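Side-chain contacts in tartrate dehydrogenase/decarboxylase (Pseudomonas putida, PDB 3FLK), which oxidises tartrate with NAD(+), converts meso-tartrate to D-glycerate and carries out the oxidative decarboxylation of D-malate to pyruvate: residues S89-G92 and S93-F97; K96-E100 and F101-V105; I224-L227 and C228-V232. The protein carries 1 engineered substitution. All coordinates share one frame; numbering follows the deposited sequence.

Interaction 1: S89-G92 and S93-F97; sequences SLWG and SLLKF. With NAI (1,4-dihydronicotinamide adenine dinucleotide), chain F.
W91 and L95 meet by a CH-pi contact. The methyl CD2 of L95 sits over one face of the indole, 3.4 Å from the centroid of the five-membered ring of W91 and only 13° off its normal. The indole lies over L95 because W91 CG is anti to the carbonyl carbon (chi1 -77°). The apolar contacts continue on L90. Its CD2 touches CD2 of L95 at 3.8 Å. Its CD1 touches CD2 of L94 at 4.0 Å, the two leucines lying side by side and pointing the same way. CD2 of L94 in turn meets the carboxamide of the bound dinucleotide, 3.2 Å from N7N.

The polar contacts tie S89 and L90 to S93 and L95, at the start of helix 94-100. S93 OG donates to S89 O at 2.7 Å, from a chi1 of 61° that turns the hydroxyl back toward the preceding turn. L95 N donates to L90 O at 3.1 Å in a nearly straight bond. S93 N adds a weak bond to the same oxygen. A water donates to G92 O and accepts from K96 NZ.

W91 NE1 makes weak hydrogen bonds to N194 O and G195 O of the second subunit. The chemistry is therefore mixed: backbone and serine bonds secure the turn, while the leucines pack between W91, which meets the second subunit, and the nicotinamide carboxamide touched by L94.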
loop_
_atom_site.group_PDB
_atom_site.type_symbol
_atom_site.label_atom_id
_atom_site.label_comp_id
_atom_site.label_asym_id
_atom_site.label_seq_id
_atom_site.Cartn_x
_atom_site.Cartn_y
_atom_site.Cartn_z
ATOM N N SER A 89 10.888 11.937 -16.191
ATOM C CA SER A 89 9.689 12.694 -16.555
ATOM C C SER A 89 8.982 13.337 -15.359
ATOM O O SER A 89 8.634 14.519 -15.410
ATOM C CB SER A 89 8.710 11.836 -17.370
ATOM O OG SER A 89 8.280 10.699 -16.649
ATOM N N LEU A 90 8.786 12.571 -14.287
ATOM C CA LEU A 90 8.072 13.078 -13.111
ATOM C C LEU A 90 8.855 14.163 -12.370
ATOM O O LEU A 90 8.304 15.217 -12.042
ATOM C CB LEU A 90 7.693 11.941 -12.153
ATOM C CG LEU A 90 6.596 12.272 -11.129
ATOM C CD1 LEU A 90 5.225 12.322 -11.788
ATOM C CD2 LEU A 90 6.589 11.268 -9.982
ATOM N N TRP A 91 10.138 13.900 -12.121
ATOM C CA TRP A 91 11.002 14.832 -11.397
ATOM C C TRP A 91 11.331 16.086 -12.200
ATOM O O TRP A 91 11.619 17.136 -11.626
ATOM C CB TRP A 91 12.284 14.136 -10.930
ATOM C CG TRP A 91 12.063 13.272 -9.731
ATOM C CD1 TRP A 91 11.669 11.965 -9.721
ATOM C CD2 TRP A 91 12.210 13.660 -8.361
ATOM N NE1 TRP A 91 11.561 11.513 -8.424
ATOM C CE2 TRP A 91 11.892 12.533 -7.571
ATOM C CE3 TRP A 91 12.579 14.851 -7.723
ATOM C CZ2 TRP A 91 11.927 12.563 -6.175
ATOM C CZ3 TRP A 91 12.616 14.878 -6.335
ATOM C CH2 TRP A 91 12.294 13.742 -5.577
ATOM N N GLY A 92 11.269 15.977 -13.524
ATOM C CA GLY A 92 11.538 17.108 -14.402
ATOM C C GLY A 92 10.339 18.001 -14.664
ATOM O O GLY A 92 10.472 19.040 -15.317
ATOM N N SER A 93 9.168 17.607 -14.160
ATOM C CA SER A 93 7.943 18.363 -14.409
ATOM C C SER A 93 7.043 18.521 -13.176
ATOM O O SER A 93 7.137 19.526 -12.469
ATOM C CB SER A 93 7.169 17.763 -15.594
ATOM O OG SER A 93 6.781 16.426 -15.328
ATOM N N LEU A 94 6.180 17.536 -12.923
ATOM C CA LEU A 94 5.155 17.642 -11.877
ATOM C C LEU A 94 5.729 17.838 -10.472
ATOM O O LEU A 94 5.212 18.642 -9.696
ATOM C CB LEU A 94 4.207 16.433 -11.909
ATOM C CG LEU A 94 3.119 16.311 -10.829
ATOM C CD1 LEU A 94 2.142 17.490 -10.825
ATOM C CD2 LEU A 94 2.375 15.008 -10.997
ATOM N N LEU A 95 6.795 17.109 -10.154
ATOM C CA LEU A 95 7.426 17.228 -8.840
ATOM C C LEU A 95 8.073 18.598 -8.621
ATOM O O LEU A 95 8.117 19.087 -7.491
ATOM C CB LEU A 95 8.405 16.076 -8.590
ATOM C CG LEU A 95 7.898 14.883 -7.758
ATOM C CD1 LEU A 95 6.430 14.528 -7.993
ATOM C CD2 LEU A 95 8.766 13.657 -7.961
ATOM N N LYS A 96 8.545 19.221 -9.701
ATOM C CA LYS A 96 9.018 20.607 -9.647
ATOM C C LYS A 96 7.880 21.591 -9.358
ATOM O O LYS A 96 8.057 22.524 -8.572
ATOM C CB LYS A 96 9.760 20.995 -10.931
ATOM C CG LYS A 96 11.179 20.447 -11.011
ATOM C CD LYS A 96 11.936 21.007 -12.212
ATOM C CE LYS A 96 13.377 20.518 -12.219
ATOM N NZ LYS A 96 14.114 20.939 -13.442
ATOM N N PHE A 97 6.722 21.385 -9.990
ATOM C CA PHE A 97 5.521 22.171 -9.690
ATOM C C PHE A 97 5.165 22.068 -8.207
ATOM O O PHE A 97 4.978 23.080 -7.535
ATOM C CB PHE A 97 4.304 21.698 -10.504
ATOM C CG PHE A 97 4.407 21.926 -11.992
ATOM C CD1 PHE A 97 5.184 22.950 -12.518
ATOM C CD2 PHE A 97 3.678 21.127 -12.867
ATOM C CE1 PHE A 97 5.255 23.155 -13.895
ATOM C CE2 PHE A 97 3.739 21.326 -14.244
ATOM C CZ PHE A 97 4.526 22.343 -14.759
HETATM P PA NAI F . -1.837 5.028 -14.693
HETATM O O1A NAI F . -2.702 5.731 -13.717
HETATM O O2A NAI F . -1.506 5.875 -15.854
HETATM O O5B NAI F . -2.588 3.710 -15.203
HETATM C C5B NAI F . -2.867 2.615 -14.361
HETATM C C4B NAI F . -4.023 1.798 -14.927
HETATM O O4B NAI F . -5.238 2.502 -14.751
HETATM C C3B NAI F . -3.866 1.535 -16.418
HETATM O O3B NAI F . -4.275 0.215 -16.683
HETATM C C2B NAI F . -4.805 2.534 -17.065
HETATM O O2B NAI F . -5.361 2.048 -18.266
HETATM C C1B NAI F . -5.859 2.773 -15.997
HETATM N N9A NAI F . -6.357 4.159 -16.038
HETATM C C8A NAI F . -5.706 5.284 -15.600
HETATM N N7A NAI F . -6.509 6.348 -15.817
HETATM C C5A NAI F . -7.656 5.925 -16.382
HETATM C C6A NAI F . -8.800 6.595 -16.804
HETATM N N6A NAI F . -8.901 7.914 -16.662
HETATM N N1A NAI F . -9.837 5.872 -17.362
HETATM C C2A NAI F . -9.743 4.504 -17.503
HETATM N N3A NAI F . -8.603 3.851 -17.074
HETATM C C4A NAI F . -7.575 4.548 -16.530
HETATM O O3 NAI F . -0.524 4.538 -13.882
HETATM P PN NAI F . 0.697 3.628 -14.414
HETATM O O1N NAI F . 0.255 2.719 -15.493
HETATM O O2N NAI F . 1.304 3.020 -13.207
HETATM O O5D NAI F . 1.730 4.703 -15.001
HETATM C C5D NAI F . 1.678 5.145 -16.342
HETATM C C4D NAI F . 2.520 6.410 -16.507
HETATM O O4D NAI F . 1.897 7.495 -15.845
HETATM C C3D NAI F . 3.918 6.294 -15.913
HETATM O O3D NAI F . 4.801 6.959 -16.783
HETATM C C2D NAI F . 3.830 7.043 -14.595
HETATM O O2D NAI F . 5.062 7.608 -14.214
HETATM C C1D NAI F . 2.792 8.105 -14.927
HETATM N N1N NAI F . 2.034 8.642 -13.780
HETATM C C2N NAI F . 1.936 10.002 -13.678
HETATM C C3N NAI F . 1.218 10.586 -12.641
HETATM C C7N NAI F . 0.903 12.053 -12.708
HETATM O O7N NAI F . 1.258 12.789 -13.858
HETATM N N7N NAI F . 0.294 12.637 -11.677
HETATM C C4N NAI F . 0.593 9.764 -11.703
HETATM C C5N NAI F . 0.691 8.377 -11.813
HETATM C C6N NAI F . 1.418 7.821 -12.866
HETATM O O HOH W 1 12.765 20.151 -16.248
#

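Interaction 2: K96-E100 and F101-V105; sequences KFRRE and FDQYV. With OXL (oxalate ion), chain G.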
loop_
_atom_site.group_PDB
_atom_site.type_symbol
_atom_site.label_atom_id
_atom_site.label_comp_id
_atom_site.label_asym_id
_atom_site.label_seq_id
_atom_site.Cartn_x
_atom_site.Cartn_y
_atom_site.Cartn_z
ATOM N N LYS A 96 8.545 19.221 -9.701
ATOM C CA LYS A 96 9.018 20.607 -9.647
ATOM C C LYS A 96 7.880 21.591 -9.358
ATOM O O LYS A 96 8.057 22.524 -8.572
ATOM C CB LYS A 96 9.760 20.995 -10.931
ATOM C CG LYS A 96 11.179 20.447 -11.011
ATOM C CD LYS A 96 11.936 21.007 -12.212
ATOM C CE LYS A 96 13.377 20.518 -12.219
ATOM N NZ LYS A 96 14.114 20.939 -13.442
ATOM N N PHE A 97 6.722 21.385 -9.990
ATOM C CA PHE A 97 5.521 22.171 -9.690
ATOM C C PHE A 97 5.165 22.068 -8.207
ATOM O O PHE A 97 4.978 23.080 -7.535
ATOM C CB PHE A 97 4.304 21.698 -10.504
ATOM C CG PHE A 97 4.407 21.926 -11.992
ATOM C CD1 PHE A 97 5.184 22.950 -12.518
ATOM C CD2 PHE A 97 3.678 21.127 -12.867
ATOM C CE1 PHE A 97 5.255 23.155 -13.895
ATOM C CE2 PHE A 97 3.739 21.326 -14.244
ATOM C CZ PHE A 97 4.526 22.343 -14.759
ATOM N N ARG A 98 5.069 20.836 -7.711
ATOM C CA ARG A 98 4.647 20.575 -6.337
ATOM C C ARG A 98 5.587 21.191 -5.304
ATOM O O ARG A 98 5.138 21.763 -4.312
ATOM C CB ARG A 98 4.513 19.070 -6.092
ATOM C CG ARG A 98 3.321 18.423 -6.784
ATOM C CD ARG A 98 3.328 16.919 -6.587
ATOM N NE ARG A 98 2.109 16.284 -7.083
ATOM C CZ ARG A 98 1.955 14.971 -7.240
ATOM N NH1 ARG A 98 2.947 14.138 -6.945
ATOM N NH2 ARG A 98 0.807 14.486 -7.701
ATOM N N ARG A 99 6.889 21.086 -5.555
ATOM C CA ARG A 99 7.891 21.498 -4.569
ATOM C C ARG A 99 8.257 22.975 -4.653
ATOM O O ARG A 99 8.317 23.659 -3.629
ATOM C CB ARG A 99 9.119 20.585 -4.636
ATOM C CG ARG A 99 8.752 19.155 -4.274
ATOM C CD ARG A 99 9.911 18.181 -4.267
ATOM N NE ARG A 99 9.433 16.885 -3.790
ATOM C CZ ARG A 99 10.183 15.948 -3.217
ATOM N NH1 ARG A 99 11.485 16.129 -3.039
ATOM N NH2 ARG A 99 9.616 14.819 -2.816
ATOM N N GLU A 100 8.471 23.474 -5.867
ATOM C CA GLU A 100 8.851 24.877 -6.044
ATOM C C GLU A 100 7.698 25.866 -5.856
ATOM O O GLU A 100 7.931 27.028 -5.520
ATOM C CB GLU A 100 9.578 25.093 -7.372
ATOM C CG GLU A 100 11.010 24.573 -7.334
ATOM C CD GLU A 100 11.742 24.709 -8.652
ATOM O OE1 GLU A 100 11.701 25.804 -9.255
ATOM O OE2 GLU A 100 12.378 23.720 -9.072
ATOM N N PHE A 101 6.466 25.405 -6.059
ATOM C CA PHE A 101 5.293 26.218 -5.744
ATOM C C PHE A 101 4.733 25.882 -4.364
ATOM O O PHE A 101 3.634 26.315 -4.007
ATOM C CB PHE A 101 4.210 26.093 -6.827
ATOM C CG PHE A 101 4.559 26.779 -8.123
ATOM C CD1 PHE A 101 5.513 27.797 -8.161
ATOM C CD2 PHE A 101 3.916 26.424 -9.304
ATOM C CE1 PHE A 101 5.838 28.433 -9.356
ATOM C CE2 PHE A 101 4.231 27.060 -10.507
ATOM C CZ PHE A 101 5.194 28.066 -10.530
ATOM N N ASP A 102 5.507 25.113 -3.598
ATOM C CA ASP A 102 5.176 24.731 -2.219
ATOM C C ASP A 102 3.713 24.303 -2.048
ATOM O O ASP A 102 2.997 24.792 -1.163
ATOM C CB ASP A 102 5.549 25.850 -1.238
ATOM C CG ASP A 102 5.897 25.323 0.146
ATOM O OD1 ASP A 102 6.518 24.239 0.248
ATOM O OD2 ASP A 102 5.554 26.000 1.135
ATOM N N GLN A 103 3.288 23.386 -2.912
ATOM C CA GLN A 103 1.935 22.849 -2.889
ATOM C C GLN A 103 1.886 21.671 -1.917
ATOM O O GLN A 103 1.685 20.528 -2.327
ATOM C CB GLN A 103 1.512 22.427 -4.305
ATOM C CG GLN A 103 1.468 23.585 -5.307
ATOM C CD GLN A 103 1.386 23.142 -6.767
ATOM O OE1 GLN A 103 1.545 21.963 -7.093
ATOM N NE2 GLN A 103 1.148 24.102 -7.655
ATOM N N TYR A 104 2.064 21.958 -0.628
ATOM C CA TYR A 104 2.322 20.905 0.365
ATOM C C TYR A 104 1.127 20.014 0.718
ATOM O O TYR A 104 1.310 18.908 1.232
ATOM C CB TYR A 104 3.007 21.467 1.621
ATOM C CG TYR A 104 2.189 22.452 2.431
ATOM C CD1 TYR A 104 1.337 22.010 3.441
ATOM C CD2 TYR A 104 2.294 23.825 2.212
ATOM C CE1 TYR A 104 0.589 22.908 4.197
ATOM C CE2 TYR A 104 1.553 24.735 2.970
ATOM C CZ TYR A 104 0.702 24.264 3.956
ATOM O OH TYR A 104 -0.041 25.144 4.711
ATOM N N VAL A 105 -0.084 20.493 0.450
ATOM C CA VAL A 105 -1.290 19.708 0.709
ATOM C C VAL A 105 -1.814 19.088 -0.582
ATOM O O VAL A 105 -2.185 19.801 -1.516
ATOM C CB VAL A 105 -2.431 20.545 1.345
ATOM C CG1 VAL A 105 -3.484 19.623 1.922
ATOM C CG2 VAL A 105 -1.911 21.460 2.429
HETATM C C1 OXL G . 1.945 9.386 -8.276
HETATM C C2 OXL G . 0.975 10.318 -7.693
HETATM O O1 OXL G . 1.593 8.199 -8.481
HETATM O O2 OXL G . 1.314 11.499 -7.462
HETATM O O3 OXL G . 3.100 9.789 -8.542
HETATM O O4 OXL G . -0.177 9.897 -7.432
HETATM O O HOH W 2 8.988 22.612 -1.243
#
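The guanidinium of R98 meets oxalate at its edge, in plane. NH1 and NH2 of R98 both donate to O2 of the oxalate, at 3.1 and 3.0 Å, so one oxygen is gripped twice. The extended arginine chain carries the group to the ligand. R98 NE bonds N269 and NH2 forms a salt bridge with E281, which should hold the plane in place. R108 and R134 also bind this anion. The Q103 side chain crosses that of R98 at about a right angle, with amide and guanidinium planes 64° apart. Q103 OE1 lies 3.5 Å from R98 CA and has no hydrogen-bond partner in the model, although buried; NE2 bonds P277 O. NE2 also lies in plane at the edge of the F101 ring, while F97 O approaches that ring obliquely.

The backbone ends the helix in a Schellman motif. Q103 N donates to R98 O at 2.8 Å, in the carbonyl plane, and D102 N bonds R99 O weakly at 3.2 Å. D102, with positive phi (44°), is the C-prime residue. A water donates to R99 O. Shortening Q103 to an alanine is likely to open a gap beside R98 CA and the F101 ring edge and leave P277 O without its amide donor.

Around the motif, F97 and F101 pack on W63 and L67 of helix 63-67. F97 and Q103 touch L279 of strand 278-282. D102 forms a salt bridge to R170 of helix 165-181, and V105 pairs with L270 as strand 105-111 begins.

Interaction 3: I224-L227 and C228-V232; sequences IDIL and CARFV. With MG (magnesium ion), chain I; NAI (1,4-dihydronicotinamide adenine dinucleotide), chain N.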
loop_
_atom_site.group_PDB
_atom_site.type_symbol
_atom_site.label_atom_id
_atom_site.label_comp_id
_atom_site.label_asym_id
_atom_site.label_seq_id
_atom_site.Cartn_x
_atom_site.Cartn_y
_atom_site.Cartn_z
ATOM N N ILE A 224 0.517 1.046 7.952
ATOM C CA ILE A 224 0.085 1.114 6.554
ATOM C C ILE A 224 -0.459 -0.216 6.019
ATOM O O ILE A 224 -1.421 -0.221 5.253
ATOM C CB ILE A 224 1.186 1.728 5.623
ATOM C CG1 ILE A 224 0.647 1.983 4.204
ATOM C CG2 ILE A 224 2.454 0.864 5.593
ATOM C CD1 ILE A 224 -0.406 3.087 4.113
ATOM N N ASP A 225 0.133 -1.333 6.439
ATOM C CA ASP A 225 -0.313 -2.646 5.968
ATOM C C ASP A 225 -1.760 -2.954 6.370
ATOM O O ASP A 225 -2.577 -3.301 5.514
ATOM C CB ASP A 225 0.666 -3.770 6.355
ATOM C CG ASP A 225 0.863 -3.917 7.863
ATOM O OD1 ASP A 225 0.470 -3.022 8.641
ATOM O OD2 ASP A 225 1.431 -4.953 8.267
ATOM N N ILE A 226 -2.084 -2.786 7.651
ATOM C CA ILE A 226 -3.443 -3.046 8.124
ATOM C C ILE A 226 -4.432 -1.949 7.699
ATOM O O ILE A 226 -5.622 -2.216 7.538
ATOM C CB ILE A 226 -3.503 -3.319 9.662
ATOM C CG1 ILE A 226 -4.846 -3.954 10.051
ATOM C CG2 ILE A 226 -3.233 -2.046 10.472
ATOM C CD1 ILE A 226 -5.103 -5.339 9.441
ATOM N N LEU A 227 -3.933 -0.731 7.502
ATOM C CA LEU A 227 -4.758 0.357 6.989
ATOM C C LEU A 227 -5.284 0.021 5.590
ATOM O O LEU A 227 -6.475 0.162 5.325
ATOM C CB LEU A 227 -3.976 1.674 6.980
ATOM C CG LEU A 227 -4.652 2.965 6.499
ATOM C CD1 LEU A 227 -5.997 3.192 7.160
ATOM C CD2 LEU A 227 -3.746 4.143 6.767
ATOM N N CYS A 228 -4.392 -0.435 4.710
ATOM C CA CYS A 228 -4.788 -0.905 3.381
ATOM C C CYS A 228 -5.832 -2.020 3.452
ATOM O O CYS A 228 -6.809 -2.009 2.701
ATOM C CB CYS A 228 -3.562 -1.361 2.584
ATOM S SG CYS A 228 -2.524 0.011 2.045
ATOM N N ALA A 229 -5.622 -2.970 4.364
ATOM C CA ALA A 229 -6.572 -4.054 4.612
ATOM C C ALA A 229 -7.953 -3.531 5.027
ATOM O O ALA A 229 -8.978 -4.044 4.574
ATOM C CB ALA A 229 -6.022 -5.010 5.669
ATOM N N ARG A 230 -7.964 -2.501 5.870
ATOM C CA ARG A 230 -9.206 -1.906 6.368
ATOM C C ARG A 230 -9.957 -1.074 5.326
ATOM O O ARG A 230 -11.177 -0.937 5.407
ATOM C CB ARG A 230 -8.945 -1.082 7.636
ATOM C CG ARG A 230 -8.672 -1.941 8.866
ATOM C CD ARG A 230 -8.694 -1.126 10.152
ATOM N NE ARG A 230 -8.544 -1.987 11.327
ATOM C CZ ARG A 230 -7.497 -1.975 12.147
ATOM N NH1 ARG A 230 -6.490 -1.130 11.948
ATOM N NH2 ARG A 230 -7.463 -2.803 13.179
ATOM N N PHE A 231 -9.233 -0.524 4.350
ATOM C CA PHE A 231 -9.860 0.138 3.199
ATOM C C PHE A 231 -10.783 -0.831 2.462
ATOM O O PHE A 231 -11.841 -0.445 1.958
ATOM C CB PHE A 231 -8.793 0.680 2.236
ATOM C CG PHE A 231 -8.400 2.117 2.487
ATOM C CD1 PHE A 231 -8.322 2.630 3.782
ATOM C CD2 PHE A 231 -8.080 2.952 1.419
ATOM C CE1 PHE A 231 -7.953 3.952 4.006
ATOM C CE2 PHE A 231 -7.706 4.280 1.633
ATOM C CZ PHE A 231 -7.645 4.781 2.929
ATOM N N VAL A 232 -10.367 -2.094 2.416
ATOM C CA VAL A 232 -11.114 -3.156 1.755
ATOM C C VAL A 232 -12.208 -3.736 2.656
ATOM O O VAL A 232 -13.324 -3.990 2.195
ATOM C CB VAL A 232 -10.161 -4.281 1.263
ATOM C CG1 VAL A 232 -10.937 -5.503 0.772
ATOM C CG2 VAL A 232 -9.243 -3.754 0.162
HETATM MG MG MG I . 2.591 -6.617 8.025
HETATM P PA NAI N . -2.307 -6.744 13.882
HETATM O O1A NAI N . -2.024 -7.720 12.805
HETATM O O2A NAI N . -1.827 -7.241 15.189
HETATM O O5B NAI N . -3.888 -6.467 13.972
HETATM C C5B NAI N . -4.583 -5.735 12.989
HETATM C C4B NAI N . -6.079 -6.035 13.051
HETATM O O4B NAI N . -6.346 -7.351 12.603
HETATM C C3B NAI N . -6.625 -5.927 14.467
HETATM O O3B NAI N . -7.879 -5.288 14.413
HETATM C C2B NAI N . -6.766 -7.365 14.923
HETATM O O2B NAI N . -7.846 -7.556 15.811
HETATM C C1B NAI N . -6.939 -8.137 13.623
HETATM N N9A NAI N . -6.275 -9.446 13.710
HETATM C C8A NAI N . -4.925 -9.691 13.673
HETATM N N7A NAI N . -4.727 -11.023 13.777
HETATM C C5A NAI N . -5.924 -11.631 13.875
HETATM C C6A NAI N . -6.285 -12.967 14.001
HETATM N N6A NAI N . -5.357 -13.922 13.983
HETATM N N1A NAI N . -7.624 -13.299 14.078
HETATM C C2A NAI N . -8.594 -12.314 14.036
HETATM N N3A NAI N . -8.224 -10.987 13.914
HETATM C C4A NAI N . -6.910 -10.653 13.832
HETATM O O3 NAI N . -1.600 -5.368 13.441
HETATM P PN NAI N . -1.562 -3.987 14.265
HETATM O O1N NAI N . -2.799 -3.849 15.067
HETATM O O2N NAI N . -1.206 -2.945 13.280
HETATM O O5D NAI N . -0.292 -4.183 15.233
HETATM C C5D NAI N . -0.419 -4.604 16.575
HETATM C C4D NAI N . 0.962 -4.926 17.139
HETATM O O4D NAI N . 1.526 -6.038 16.466
HETATM C C3D NAI N . 1.942 -3.775 16.972
HETATM O O3D NAI N . 2.698 -3.668 18.155
HETATM C C2D NAI N . 2.827 -4.205 15.815
HETATM O O2D NAI N . 4.119 -3.655 15.915
HETATM C C1D NAI N . 2.811 -5.720 15.956
HETATM N N1N NAI N . 3.039 -6.483 14.709
HETATM C C2N NAI N . 3.906 -7.543 14.752
HETATM C C3N NAI N . 4.149 -8.312 13.615
HETATM C C7N NAI N . 4.925 -9.590 13.744
HETATM O O7N NAI N . 5.127 -10.140 15.025
HETATM N N7N NAI N . 5.405 -10.184 12.649
HETATM C C4N NAI N . 3.491 -7.997 12.425
HETATM C C5N NAI N . 2.604 -6.919 12.388
HETATM C C6N NAI N . 2.381 -6.168 13.541
HETATM O O HOH W 3 1.451 -7.756 9.274
HETATM O O HOH W 4 1.852 -7.572 6.294
#
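C228, A229, R230 and F231 each donate a backbone N-H to the carbonyl four residues earlier, the first turns of helix 224-233, with C228 N to I224 O the straightest at 170°. Side chains four apart meet on several sides of the helix. I226 packs against R230: its CG1 lies over one face of the guanidinium, 3.8 Å from the plane and offset toward the rim. CG2 of I226 reaches NH1 of R230 at 3.7 Å. R230 is extended from CG to NE, which carries NH2 to O3B of the bound dinucleotide in a weak hydrogen bond of 2.8 Å. CG1 of I226 touches C5B of the same ligand at 3.4 Å. L227 CD1 rests beside CE1 of F231 at 3.8 Å, the two side chains pointing the same way, and the F231 ring meets those of F130 and F238.

D225 serves the metal. Its CG sits between the backbone N and the carbonyl carbon (chi1 60°), and OD2 binds magnesium at 2.0 Å. OD1 accepts from I226 N at 2.7 Å, met from above the carboxylate plane, which probably restrains the group. Two waters also bind the metal, as does D249 of the second subunit.

A metal site built from both chains is characteristic of this family; here helix 224-233 also brings R230 to the cofactor held mainly by the other subunit.

How the interactions relate
Interactions 1 and 2 follow one another along the chain. They share K96 and F97 on helix 94-100, and their centres lie 10 Å apart. They touch where W91 CH2 packs on R99 NH1 at 3.6 Å. Together they run from helix 86-91 to the start of strand 105-111, placing L94 by the nicotinamide and R98 by the oxalate. Interaction 3 comes later, on helix 224-233, just after strand 218-223, outermost within the chain in the mixed sheet that also holds strand 105-111. Its centre is 29 Å from interaction 1 and 28 Å from interaction 2. It serves the active site completed by the second subunit, so each site of the dimer draws on both chains.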